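Local coordinates for protein putative endoribonuclease (Klebsiella pneumoniae, PDB 3LYB) that probably acts as an endoribonuclease or a related small-molecule hydrolase of the YjgF-like (L-PSP) family, at residues 75-80 against 115-120; 99-104 against 108-113; 15-20 against 84-89; 42-45 against 50-53. All blocks are in the same frame, centred on the assembly; numbering follows the deposited sequence.

How the contacts relate
Contacts 1 and 2 lie in the interior and touch each other, L77 of contact 1 packing on Y110 and V113 of contact 2; aromatic rings and aliphatic groups dominate both. Contact 2 adds a buried hydrogen bond between strand and helix. Contact 3 is a surface contact at the far end of helix 60-85, which it shares with contact 1, and has one CH-pi touch and one weak hydrogen bond. Contact 4 is partly buried, with a phenylalanine on its inner side and an arginine and a calcium-binding aspartate farther out. It meets contact 1 through L53 and L116, but its centre lies about 27 Å from that of contact 3.

Contact 1: residues 75-80 against 115-120; sequences YVLESI and KLFYPD
F117 lays one face of its ring against L77 of helix 60-85, and this is the tight part of the contact. L77 CB stands 3.7 Å from the F117 ring centroid and 15° off the ring normal, a CH-pi contact displaced toward the rim of the ring. The L77 branch methyl CD1 adds a second touch, 3.9 Å from F117 CD1. With CG anti to its own carbonyl carbon (chi1 -73°), F117 directs its ring from the loop at the helix. Phenylalanine suits the place because its flat ring brings no polar group to satisfy. Leucine suits the opposing position because its CB and one branch methyl both offer aliphatic surface.

Toward E78 the contact is more polar. The backbone N of E78 lies 3.6 Å from F117 CZ, reached obliquely, and E78 OE1 comes to 3.7 Å from F117 CE2 with the carboxylate plane 52° from the ring. The bend of the E78 chain at chi2 brings OE1 near the ring, while OE2 makes salt bridges to R81 and R82. The loose, solvent side lies at L116 and past Y118: after Y118, itself buried against M91 and P123, the chain reaches exposed P119 and D120.

Helix 60-85 thus has F117 on one side, in the loop between helix 107-115 and strand 124-129, while V76 and I80 of the same helix pack on V143 of strand 141-148.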
loop_
_atom_site.group_PDB
_atom_site.type_symbol
_atom_site.label_atom_id
_atom_site.label_comp_id
_atom_site.label_asym_id
_atom_site.label_seq_id
_atom_site.Cartn_x
_atom_site.Cartn_y
_atom_site.Cartn_z
ATOM N N TYR B 75 -10.434 -5.868 -31.219
ATOM C CA TYR B 75 -10.399 -4.551 -31.821
ATOM C C TYR B 75 -9.000 -4.143 -32.264
ATOM O O TYR B 75 -8.821 -3.503 -33.284
ATOM C CB TYR B 75 -10.981 -3.538 -30.836
ATOM C CG TYR B 75 -11.533 -2.332 -31.514
ATOM C CD1 TYR B 75 -12.891 -2.257 -31.843
ATOM C CD2 TYR B 75 -10.697 -1.262 -31.864
ATOM C CE1 TYR B 75 -13.411 -1.131 -32.503
ATOM C CE2 TYR B 75 -11.204 -0.130 -32.513
ATOM C CZ TYR B 75 -12.555 -0.076 -32.840
ATOM O OH TYR B 75 -13.046 1.049 -33.492
ATOM N N VAL B 76 -7.999 -4.518 -31.490
ATOM C CA VAL B 76 -6.644 -4.111 -31.791
ATOM C C VAL B 76 -6.098 -4.946 -32.926
ATOM O O VAL B 76 -5.480 -4.421 -33.855
ATOM C CB VAL B 76 -5.718 -4.248 -30.551
ATOM C CG1 VAL B 76 -4.239 -4.375 -30.964
ATOM C CG2 VAL B 76 -5.910 -3.081 -29.649
ATOM N N LEU B 77 -6.305 -6.256 -32.814
ATOM C CA LEU B 77 -5.836 -7.193 -33.819
ATOM C C LEU B 77 -6.451 -6.932 -35.192
ATOM O O LEU B 77 -5.737 -6.904 -36.196
ATOM C CB LEU B 77 -6.063 -8.619 -33.358
ATOM C CG LEU B 77 -5.074 -9.061 -32.276
ATOM C CD1 LEU B 77 -5.416 -10.440 -31.756
ATOM C CD2 LEU B 77 -3.628 -9.038 -32.780
ATOM N N GLU B 78 -7.759 -6.685 -35.217
ATOM C CA GLU B 78 -8.462 -6.312 -36.443
ATOM C C GLU B 78 -7.980 -4.979 -37.017
ATOM O O GLU B 78 -7.923 -4.822 -38.235
ATOM C CB GLU B 78 -9.982 -6.319 -36.222
ATOM C CG GLU B 78 -10.839 -5.838 -37.414
ATOM C CD GLU B 78 -10.871 -6.808 -38.620
ATOM O OE1 GLU B 78 -10.405 -7.969 -38.494
ATOM O OE2 GLU B 78 -11.384 -6.389 -39.692
ATOM N N SER B 79 -7.631 -4.027 -36.156
ATOM C CA SER B 79 -7.031 -2.771 -36.619
ATOM C C SER B 79 -5.754 -3.057 -37.379
ATOM O O SER B 79 -5.523 -2.506 -38.450
ATOM C CB SER B 79 -6.703 -1.849 -35.446
ATOM O OG SER B 79 -7.885 -1.375 -34.832
ATOM N N ILE B 80 -4.928 -3.929 -36.812
ATOM C CA ILE B 80 -3.676 -4.299 -37.430
ATOM C C ILE B 80 -4.002 -4.849 -38.790
ATOM O O ILE B 80 -3.506 -4.335 -39.776
ATOM C CB ILE B 80 -2.838 -5.268 -36.553
ATOM C CG1 ILE B 80 -2.186 -4.480 -35.410
ATOM C CG2 ILE B 80 -1.746 -5.943 -37.363
ATOM C CD1 ILE B 80 -1.694 -5.340 -34.255
ATOM N N LYS B 115 -5.052 -16.514 -31.997
ATOM C CA LYS B 115 -5.260 -17.701 -32.823
ATOM C C LYS B 115 -6.220 -17.462 -34.014
ATOM O O LYS B 115 -5.969 -17.942 -35.130
ATOM C CB LYS B 115 -5.785 -18.851 -31.977
ATOM C CG LYS B 115 -4.727 -19.593 -31.226
ATOM C CD LYS B 115 -5.393 -20.676 -30.355
ATOM C CE LYS B 115 -4.412 -21.291 -29.357
ATOM N NZ LYS B 115 -5.108 -21.867 -28.173
ATOM N N LEU B 116 -7.303 -16.723 -33.775
ATOM C CA LEU B 116 -8.246 -16.386 -34.840
ATOM C C LEU B 116 -7.637 -15.591 -36.000
ATOM O O LEU B 116 -8.252 -15.491 -37.047
ATOM C CB LEU B 116 -9.465 -15.614 -34.296
ATOM C CG LEU B 116 -10.219 -16.082 -33.043
ATOM C CD1 LEU B 116 -11.290 -15.066 -32.660
ATOM C CD2 LEU B 116 -10.815 -17.477 -33.171
ATOM N N PHE B 117 -6.457 -15.014 -35.811
ATOM C CA PHE B 117 -5.854 -14.172 -36.846
ATOM C C PHE B 117 -4.640 -14.840 -37.467
ATOM O O PHE B 117 -4.203 -14.460 -38.557
ATOM C CB PHE B 117 -5.419 -12.819 -36.276
ATOM C CG PHE B 117 -6.546 -11.898 -35.985
ATOM C CD1 PHE B 117 -7.299 -12.047 -34.830
ATOM C CD2 PHE B 117 -6.851 -10.871 -36.861
ATOM C CE1 PHE B 117 -8.354 -11.199 -34.570
ATOM C CE2 PHE B 117 -7.888 -10.010 -36.613
ATOM C CZ PHE B 117 -8.644 -10.163 -35.462
ATOM N N TYR B 118 -4.081 -15.799 -36.740
ATOM C CA TYR B 118 -2.979 -16.600 -37.205
ATOM C C TYR B 118 -3.378 -18.050 -36.990
ATOM O O TYR B 118 -2.923 -18.690 -36.012
ATOM C CB TYR B 118 -1.727 -16.295 -36.403
ATOM C CG TYR B 118 -1.211 -14.897 -36.570
ATOM C CD1 TYR B 118 -0.427 -14.551 -37.674
ATOM C CD2 TYR B 118 -1.491 -13.919 -35.621
ATOM C CE1 TYR B 118 0.060 -13.274 -37.830
ATOM C CE2 TYR B 118 -1.009 -12.628 -35.772
ATOM C CZ TYR B 118 -0.233 -12.315 -36.876
ATOM O OH TYR B 118 0.248 -11.043 -37.028
ATOM N N PRO B 119 -4.249 -18.576 -37.884
ATOM C CA PRO B 119 -4.692 -19.961 -37.745
ATOM C C PRO B 119 -3.543 -20.888 -38.147
ATOM O O PRO B 119 -3.291 -21.902 -37.467
ATOM C CB PRO B 119 -5.866 -20.056 -38.717
ATOM C CG PRO B 119 -5.572 -19.019 -39.799
ATOM C CD PRO B 119 -4.665 -17.974 -39.172
ATOM N N ASP B 120 -2.832 -20.504 -39.213
ATOM C CA ASP B 120 -1.641 -21.222 -39.651
ATOM C C ASP B 120 -0.450 -20.953 -38.712
ATOM O O ASP B 120 -0.531 -21.314 -37.527
ATOM C CB ASP B 120 -1.345 -20.950 -41.141
ATOM C CG ASP B 120 -2.283 -21.742 -42.085
ATOM O OD1 ASP B 120 -2.963 -22.702 -41.629
ATOM O OD2 ASP B 120 -2.333 -21.407 -43.290
#

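Contact 2: residues 99-104 against 108-113; sequences QYFRNL and PYYSRV
The rings of F101 and Y110 meet as an offset edge-to-face pair, the edge of F101 toward the face of Y110, with centroids 5.5 Å apart and planes at 86°. At the edge of the F101 ring, near its plane, sits Y110 CB, 3.7 Å from F101 CZ; at the edge of the Y110 ring lies the amide oxygen of Q99. The contact joins the first two elements of a beta-alpha-beta unit, in which strand 94-101 leads into helix 107-115 and then to the parallel strand 124-129.

Tyrosine suits its place because one side chain does two jobs: its ring packs against F101, while its hydroxyl carries a polar group across to the strand. Y110 leaves the helix with CG anti to the backbone N (chi1 171°), which sends the ring toward the sheet. Q99 crosses it at about a right angle, the amide plane 84° from the ring. The amide is buried but well served, since Q99 NE2 donates to S125 OG and to the backbone O of T126 on the neighbouring strand. I141 and V143 of strand 141-148 pack on Y110 as well.

The polar link between strand and helix is a hydrogen bond from Y110 OH to Q99 OE1, whose modelled length of 2.4 Å is doubtful at this resolution.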
loop_
_atom_site.group_PDB
_atom_site.type_symbol
_atom_site.label_atom_id
_atom_site.label_comp_id
_atom_site.label_asym_id
_atom_site.label_seq_id
_atom_site.Cartn_x
_atom_site.Cartn_y
_atom_site.Cartn_z
ATOM N N GLN B 99 3.539 -7.148 -27.569
ATOM C CA GLN B 99 2.269 -7.043 -26.862
ATOM C C GLN B 99 2.420 -6.633 -25.399
ATOM O O GLN B 99 3.089 -7.301 -24.620
ATOM C CB GLN B 99 1.525 -8.364 -26.962
ATOM C CG GLN B 99 1.143 -8.739 -28.404
ATOM C CD GLN B 99 1.506 -10.165 -28.733
ATOM O OE1 GLN B 99 0.730 -10.872 -29.345
ATOM N NE2 GLN B 99 2.703 -10.595 -28.334
ATOM N N TYR B 100 1.754 -5.539 -25.040
ATOM C CA TYR B 100 1.848 -4.909 -23.736
ATOM C C TYR B 100 0.547 -5.057 -22.959
ATOM O O TYR B 100 -0.508 -4.652 -23.428
ATOM C CB TYR B 100 2.121 -3.427 -23.942
ATOM C CG TYR B 100 3.420 -3.094 -24.653
ATOM C CD1 TYR B 100 4.631 -3.141 -23.969
ATOM C CD2 TYR B 100 3.430 -2.705 -25.997
ATOM C CE1 TYR B 100 5.819 -2.832 -24.589
ATOM C CE2 TYR B 100 4.626 -2.380 -26.643
ATOM C CZ TYR B 100 5.821 -2.434 -25.918
ATOM O OH TYR B 100 7.031 -2.122 -26.510
ATOM N N PHE B 101 0.631 -5.620 -21.760
ATOM C CA PHE B 101 -0.542 -5.827 -20.918
ATOM C C PHE B 101 -0.453 -5.061 -19.627
ATOM O O PHE B 101 0.632 -4.912 -19.059
ATOM C CB PHE B 101 -0.649 -7.289 -20.494
ATOM C CG PHE B 101 -0.955 -8.239 -21.599
ATOM C CD1 PHE B 101 0.019 -8.586 -22.534
ATOM C CD2 PHE B 101 -2.221 -8.832 -21.682
ATOM C CE1 PHE B 101 -0.271 -9.506 -23.544
ATOM C CE2 PHE B 101 -2.515 -9.755 -22.695
ATOM C CZ PHE B 101 -1.529 -10.090 -23.631
ATOM N N ARG B 102 -1.603 -4.633 -19.131
ATOM C CA ARG B 102 -1.719 -4.186 -17.752
ATOM C C ARG B 102 -1.728 -5.362 -16.787
ATOM O O ARG B 102 -1.410 -5.208 -15.621
ATOM C CB ARG B 102 -2.998 -3.358 -17.564
ATOM C CG ARG B 102 -2.803 -1.935 -18.038
ATOM C CD ARG B 102 -3.741 -0.954 -17.434
ATOM N NE ARG B 102 -3.366 -0.630 -16.078
ATOM C CZ ARG B 102 -4.204 -0.606 -15.043
ATOM N NH1 ARG B 102 -5.496 -0.862 -15.207
ATOM N NH2 ARG B 102 -3.743 -0.283 -13.838
ATOM N N ASN B 103 -2.113 -6.537 -17.271
ATOM C CA ASN B 103 -2.297 -7.705 -16.411
ATOM C C ASN B 103 -2.149 -9.014 -17.179
ATOM O O ASN B 103 -3.062 -9.413 -17.908
ATOM C CB ASN B 103 -3.684 -7.662 -15.773
ATOM C CG ASN B 103 -3.850 -8.690 -14.691
ATOM O OD1 ASN B 103 -3.285 -9.787 -14.735
ATOM N ND2 ASN B 103 -4.617 -8.337 -13.696
ATOM N N LEU B 104 -1.025 -9.696 -16.994
ATOM C CA LEU B 104 -0.799 -10.935 -17.739
ATOM C C LEU B 104 -1.795 -12.072 -17.425
ATOM O O LEU B 104 -1.822 -13.089 -18.134
ATOM C CB LEU B 104 0.652 -11.420 -17.625
ATOM C CG LEU B 104 1.672 -10.588 -18.409
ATOM C CD1 LEU B 104 3.095 -11.084 -18.193
ATOM C CD2 LEU B 104 1.365 -10.546 -19.899
ATOM N N PRO B 108 -4.353 -15.658 -21.480
ATOM C CA PRO B 108 -5.199 -16.682 -22.098
ATOM C C PRO B 108 -6.319 -16.113 -22.975
ATOM O O PRO B 108 -6.644 -16.699 -24.001
ATOM C CB PRO B 108 -5.800 -17.399 -20.888
ATOM C CG PRO B 108 -4.738 -17.268 -19.830
ATOM C CD PRO B 108 -4.125 -15.928 -20.045
ATOM N N TYR B 109 -6.907 -14.994 -22.582
ATOM C CA TYR B 109 -7.945 -14.362 -23.396
ATOM C C TYR B 109 -7.367 -13.821 -24.692
ATOM O O TYR B 109 -7.921 -14.042 -25.774
ATOM C CB TYR B 109 -8.625 -13.218 -22.648
ATOM C CG TYR B 109 -9.404 -13.657 -21.455
ATOM C CD1 TYR B 109 -8.907 -13.466 -20.168
ATOM C CD2 TYR B 109 -10.635 -14.266 -21.601
ATOM C CE1 TYR B 109 -9.632 -13.859 -19.045
ATOM C CE2 TYR B 109 -11.370 -14.667 -20.486
ATOM C CZ TYR B 109 -10.865 -14.457 -19.213
ATOM O OH TYR B 109 -11.594 -14.848 -18.122
ATOM N N TYR B 110 -6.267 -13.101 -24.583
ATOM C CA TYR B 110 -5.646 -12.529 -25.753
ATOM C C TYR B 110 -5.196 -13.627 -26.750
ATOM O O TYR B 110 -5.404 -13.527 -27.966
ATOM C CB TYR B 110 -4.451 -11.664 -25.324
ATOM C CG TYR B 110 -3.646 -11.216 -26.492
ATOM C CD1 TYR B 110 -4.051 -10.112 -27.253
ATOM C CD2 TYR B 110 -2.505 -11.923 -26.878
ATOM C CE1 TYR B 110 -3.329 -9.703 -28.366
ATOM C CE2 TYR B 110 -1.767 -11.522 -27.981
ATOM C CZ TYR B 110 -2.192 -10.424 -28.718
ATOM O OH TYR B 110 -1.461 -10.035 -29.787
ATOM N N SER B 111 -4.566 -14.661 -26.199
ATOM C CA SER B 111 -4.100 -15.818 -26.938
ATOM C C SER B 111 -5.235 -16.513 -27.704
ATOM O O SER B 111 -5.038 -16.923 -28.825
ATOM C CB SER B 111 -3.410 -16.794 -25.982
ATOM O OG SER B 111 -3.040 -17.979 -26.654
ATOM N N ARG B 112 -6.414 -16.642 -27.096
ATOM C CA ARG B 112 -7.570 -17.187 -27.805
ATOM C C ARG B 112 -7.776 -16.351 -29.071
ATOM O O ARG B 112 -7.783 -16.884 -30.186
ATOM C CB ARG B 112 -8.829 -17.193 -26.910
ATOM C CG ARG B 112 -10.172 -17.341 -27.660
ATOM C CD ARG B 112 -11.409 -17.190 -26.733
ATOM N NE ARG B 112 -11.414 -18.159 -25.631
ATOM C CZ ARG B 112 -12.133 -18.064 -24.509
ATOM N NH1 ARG B 112 -12.954 -17.050 -24.292
ATOM N NH2 ARG B 112 -12.035 -19.009 -23.596
ATOM N N VAL B 113 -7.885 -15.038 -28.887
ATOM C CA VAL B 113 -8.135 -14.118 -29.988
ATOM C C VAL B 113 -7.040 -14.142 -31.054
ATOM O O VAL B 113 -7.334 -14.110 -32.256
ATOM C CB VAL B 113 -8.348 -12.689 -29.467
ATOM C CG1 VAL B 113 -8.716 -11.740 -30.589
ATOM C CG2 VAL B 113 -9.441 -12.692 -28.422
#

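Contact 3: residues 15-20 against 84-89; sequences AAWRRA and VASAGG
W17, on strand 17-20, an edge strand of the sheet within this chain, meets S86 and A87 just where the backbone of helix 60-85 ends in a Schellman motif, with G89 N bonded to V84 O at 3.0 Å and G88 N to A85 O at 2.9 Å. G88 is the C-prime residue of that motif. Its positive phi (99°) suits glycine, because a side chain there would be jammed against the carbonyl oxygen before it. The turn therefore closes the helix compactly and leaves the A87 methyl pointing at the strand, with S86 beside it.

The indole is the principal side chain of the contact. W17 takes the rotamer in which CG lies between the backbone N and the carbonyl carbon (chi1 55°), and the ring spans the gap to the helix end. A87 CB sits over one face of the six-membered ring, 3.8 Å from its centroid and 15° off the normal, in a CH-pi contact shifted toward the rim. Alanine suits the place because its small methyl can rest directly over the indole. The W17 side chain also packs on I24 of strand 23-26, the antiparallel partner of its own strand, so the ring ties this hairpin to the end of the long helix at the surface of the subunit.

The serine contributes a polar touch. S86 OG is hydrogen-bonded mainly to T83 O, one turn back in the helix, and accepts a weak bond from W17 NE1 at 3.4 Å.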
loop_
_atom_site.group_PDB
_atom_site.type_symbol
_atom_site.label_atom_id
_atom_site.label_comp_id
_atom_site.label_asym_id
_atom_site.label_seq_id
_atom_site.Cartn_x
_atom_site.Cartn_y
_atom_site.Cartn_z
ATOM N N ALA B 15 2.522 8.631 -36.933
ATOM C CA ALA B 15 2.212 8.067 -38.243
ATOM C C ALA B 15 1.648 6.643 -38.081
ATOM O O ALA B 15 2.318 5.768 -37.514
ATOM C CB ALA B 15 3.473 8.065 -39.130
ATOM N N ALA B 16 0.430 6.409 -38.575
ATOM C CA ALA B 16 -0.212 5.099 -38.440
ATOM C C ALA B 16 0.768 3.968 -38.784
ATOM O O ALA B 16 1.026 3.095 -37.949
ATOM C CB ALA B 16 -1.490 5.020 -39.290
ATOM N N TRP B 17 1.308 4.009 -40.009
ATOM C CA TRP B 17 2.394 3.122 -40.465
ATOM C C TRP B 17 3.465 3.853 -41.273
ATOM O O TRP B 17 3.338 5.034 -41.586
ATOM C CB TRP B 17 1.867 1.922 -41.258
ATOM C CG TRP B 17 0.995 2.256 -42.443
ATOM C CD1 TRP B 17 -0.347 2.546 -42.424
ATOM C CD2 TRP B 17 1.387 2.291 -43.821
ATOM N NE1 TRP B 17 -0.805 2.764 -43.702
ATOM C CE2 TRP B 17 0.239 2.619 -44.577
ATOM C CE3 TRP B 17 2.601 2.093 -44.491
ATOM C CZ2 TRP B 17 0.269 2.749 -45.970
ATOM C CZ3 TRP B 17 2.631 2.226 -45.883
ATOM C CH2 TRP B 17 1.473 2.549 -46.603
ATOM N N ARG B 18 4.526 3.126 -41.599
ATOM C CA ARG B 18 5.685 3.672 -42.296
ATOM C C ARG B 18 6.456 2.544 -42.953
ATOM O O ARG B 18 6.671 1.493 -42.334
ATOM C CB ARG B 18 6.605 4.406 -41.314
ATOM C CG ARG B 18 7.787 5.100 -41.949
ATOM C CD ARG B 18 7.349 6.406 -42.570
ATOM N NE ARG B 18 7.043 7.400 -41.545
ATOM C CZ ARG B 18 7.907 8.321 -41.128
ATOM N NH1 ARG B 18 9.129 8.377 -41.656
ATOM N NH2 ARG B 18 7.549 9.190 -40.186
ATOM N N ARG B 19 6.860 2.775 -44.206
ATOM C CA ARG B 19 7.686 1.837 -44.966
ATOM C C ARG B 19 9.167 2.196 -44.858
ATOM O O ARG B 19 9.528 3.371 -44.788
ATOM C CB ARG B 19 7.251 1.779 -46.431
ATOM C CG ARG B 19 8.146 0.906 -47.313
ATOM C CD ARG B 19 7.548 0.662 -48.692
ATOM N NE ARG B 19 6.574 -0.431 -48.713
ATOM C CZ ARG B 19 6.904 -1.719 -48.669
ATOM N NH1 ARG B 19 8.183 -2.095 -48.586
ATOM N NH2 ARG B 19 5.954 -2.637 -48.696
ATOM N N ALA B 20 10.002 1.160 -44.808
ATOM C CA ALA B 20 11.451 1.296 -44.762
ATOM C C ALA B 20 12.058 0.027 -45.345
ATOM O O ALA B 20 12.065 -1.032 -44.692
ATOM C CB ALA B 20 11.925 1.517 -43.335
ATOM N N VAL B 84 -2.700 -3.178 -42.188
ATOM C CA VAL B 84 -1.847 -3.977 -43.056
ATOM C C VAL B 84 -2.440 -4.115 -44.468
ATOM O O VAL B 84 -1.712 -4.228 -45.452
ATOM C CB VAL B 84 -1.595 -5.349 -42.422
ATOM C CG1 VAL B 84 -0.788 -6.258 -43.346
ATOM C CG2 VAL B 84 -0.862 -5.169 -41.097
ATOM N N ALA B 85 -3.764 -4.090 -44.549
ATOM C CA ALA B 85 -4.459 -4.178 -45.817
ATOM C C ALA B 85 -4.268 -2.890 -46.607
ATOM O O ALA B 85 -4.024 -2.937 -47.804
ATOM C CB ALA B 85 -5.933 -4.474 -45.596
ATOM N N SER B 86 -4.333 -1.747 -45.928
ATOM C CA SER B 86 -4.201 -0.432 -46.574
ATOM C C SER B 86 -2.771 -0.161 -47.088
ATOM O O SER B 86 -2.415 0.980 -47.429
ATOM C CB SER B 86 -4.651 0.691 -45.625
ATOM O OG SER B 86 -3.554 1.236 -44.895
ATOM N N ALA B 87 -1.958 -1.214 -47.134
ATOM C CA ALA B 87 -0.596 -1.128 -47.641
ATOM C C ALA B 87 -0.303 -2.355 -48.513
ATOM O O ALA B 87 0.835 -2.568 -48.956
ATOM C CB ALA B 87 0.385 -1.022 -46.488
ATOM N N GLY B 88 -1.342 -3.162 -48.747
ATOM C CA GLY B 88 -1.267 -4.282 -49.681
ATOM C C GLY B 88 -1.030 -5.664 -49.092
ATOM O O GLY B 88 -1.204 -6.664 -49.794
ATOM N N GLY B 89 -0.645 -5.733 -47.813
ATOM C CA GLY B 89 -0.284 -7.006 -47.168
ATOM C C GLY B 89 -1.422 -7.676 -46.428
ATOM O O GLY B 89 -2.482 -7.075 -46.254
#

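Contact 4: residues 42-45 against 50-53; sequences GFQD and VREL. With CA (calcium ion), chain F.
F43 and R51 cross obliquely, but their flat groups are nearly parallel: the phenyl ring and the guanidinium planes differ by only 15°. The touch is made by the arginine's aliphatic stem: R51 CG lies 4.0 Å from the ring atom F43 CD1, and R51 CD is as far from F43 CB. The arginine chain runs extended from CG to NE, which carries its head past the ring and under the backbone of the loop. There F43 O and Q44 CA lie over one face of the guanidinium. F43 O is 3.3 Å from R51 NE, yet the angle is too poor for a hydrogen bond; NE donates instead to the backbone O of V46, just before the helix.

Q44 meets the same head with its amide turned 74° from the guanidinium plane. Q44 NE2 and R51 NH1 are 3.4 Å apart, but both are donors, so the pair makes no bond. Arginine fits this place because its long apolar stem serves F43 while its NE reaches the backbone O of V46. On the far side of the short 3-10 turn, closed by D45 N to G42 O, D45 OD1 binds a calcium ion at 2.8 Å, with N41 as the other protein ligand.

F43 itself is buried, its ring reaching inward to Q66 and L70 of helix 60-85, so this loop is packed between helix 48-54 and that long helix.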
loop_
_atom_site.group_PDB
_atom_site.type_symbol
_atom_site.label_atom_id
_atom_site.label_comp_id
_atom_site.label_asym_id
_atom_site.label_seq_id
_atom_site.Cartn_x
_atom_site.Cartn_y
_atom_site.Cartn_z
ATOM N N GLY B 42 -16.146 -3.633 -23.818
ATOM C CA GLY B 42 -16.799 -4.920 -23.668
ATOM C C GLY B 42 -17.418 -5.352 -24.972
ATOM O O GLY B 42 -17.228 -4.684 -25.996
ATOM N N PHE B 43 -18.151 -6.465 -24.917
ATOM C CA PHE B 43 -18.784 -7.088 -26.097
ATOM C C PHE B 43 -19.658 -6.171 -26.955
ATOM O O PHE B 43 -19.648 -6.261 -28.194
ATOM C CB PHE B 43 -19.600 -8.306 -25.692
ATOM C CG PHE B 43 -18.770 -9.487 -25.353
ATOM C CD1 PHE B 43 -17.736 -9.889 -26.196
ATOM C CD2 PHE B 43 -19.018 -10.215 -24.196
ATOM C CE1 PHE B 43 -16.963 -11.010 -25.896
ATOM C CE2 PHE B 43 -18.241 -11.332 -23.885
ATOM C CZ PHE B 43 -17.207 -11.727 -24.741
ATOM N N GLN B 44 -20.408 -5.301 -26.287
ATOM C CA GLN B 44 -21.278 -4.348 -26.958
ATOM C C GLN B 44 -20.551 -3.478 -27.983
ATOM O O GLN B 44 -21.180 -2.907 -28.869
ATOM C CB GLN B 44 -22.043 -3.501 -25.933
ATOM C CG GLN B 44 -22.934 -4.331 -24.951
ATOM C CD GLN B 44 -24.083 -5.092 -25.652
ATOM O OE1 GLN B 44 -24.768 -4.540 -26.525
ATOM N NE2 GLN B 44 -24.298 -6.355 -25.262
ATOM N N ASP B 45 -19.231 -3.404 -27.905
ATOM C CA ASP B 45 -18.476 -2.608 -28.885
ATOM C C ASP B 45 -17.963 -3.410 -30.084
ATOM O O ASP B 45 -17.241 -2.886 -30.925
ATOM C CB ASP B 45 -17.325 -1.847 -28.215
ATOM C CG ASP B 45 -17.811 -0.815 -27.200
ATOM O OD1 ASP B 45 -18.659 0.060 -27.548
ATOM O OD2 ASP B 45 -17.327 -0.876 -26.047
ATOM N N VAL B 50 -19.038 -11.693 -33.848
ATOM C CA VAL B 50 -17.669 -11.715 -33.313
ATOM C C VAL B 50 -17.686 -12.017 -31.804
ATOM O O VAL B 50 -16.763 -12.608 -31.274
ATOM C CB VAL B 50 -16.869 -10.431 -33.604
ATOM C CG1 VAL B 50 -15.576 -10.430 -32.795
ATOM C CG2 VAL B 50 -16.557 -10.288 -35.124
ATOM N N ARG B 51 -18.772 -11.676 -31.132
ATOM C CA ARG B 51 -18.878 -11.984 -29.728
ATOM C C ARG B 51 -18.752 -13.466 -29.436
ATOM O O ARG B 51 -17.886 -13.867 -28.629
ATOM C CB ARG B 51 -20.173 -11.435 -29.148
ATOM C CG ARG B 51 -20.284 -9.965 -29.308
ATOM C CD ARG B 51 -21.656 -9.496 -28.942
ATOM N NE ARG B 51 -21.903 -8.192 -29.549
ATOM C CZ ARG B 51 -22.923 -7.407 -29.245
ATOM N NH1 ARG B 51 -23.802 -7.776 -28.309
ATOM N NH2 ARG B 51 -23.041 -6.248 -29.867
ATOM N N GLU B 52 -19.602 -14.289 -30.067
ATOM C CA GLU B 52 -19.555 -15.741 -29.741
ATOM C C GLU B 52 -18.299 -16.334 -30.371
ATOM O O GLU B 52 -17.795 -17.338 -29.917
ATOM C CB GLU B 52 -20.907 -16.509 -29.947
ATOM C CG GLU B 52 -21.004 -18.056 -29.498
ATOM C CD GLU B 52 -20.839 -18.393 -27.973
ATOM O OE1 GLU B 52 -21.854 -18.429 -27.217
ATOM O OE2 GLU B 52 -19.690 -18.710 -27.545
ATOM N N LEU B 53 -17.722 -15.618 -31.320
ATOM C CA LEU B 53 -16.403 -15.979 -31.844
ATOM C C LEU B 53 -15.233 -15.672 -30.884
ATOM O O LEU B 53 -14.148 -16.259 -31.015
ATOM C CB LEU B 53 -16.158 -15.285 -33.191
ATOM C CG LEU B 53 -14.876 -15.604 -33.952
ATOM C CD1 LEU B 53 -14.844 -17.060 -34.361
ATOM C CD2 LEU B 53 -14.792 -14.716 -35.152
HETATM CA CA CA F . -18.581 1.608 -25.211
#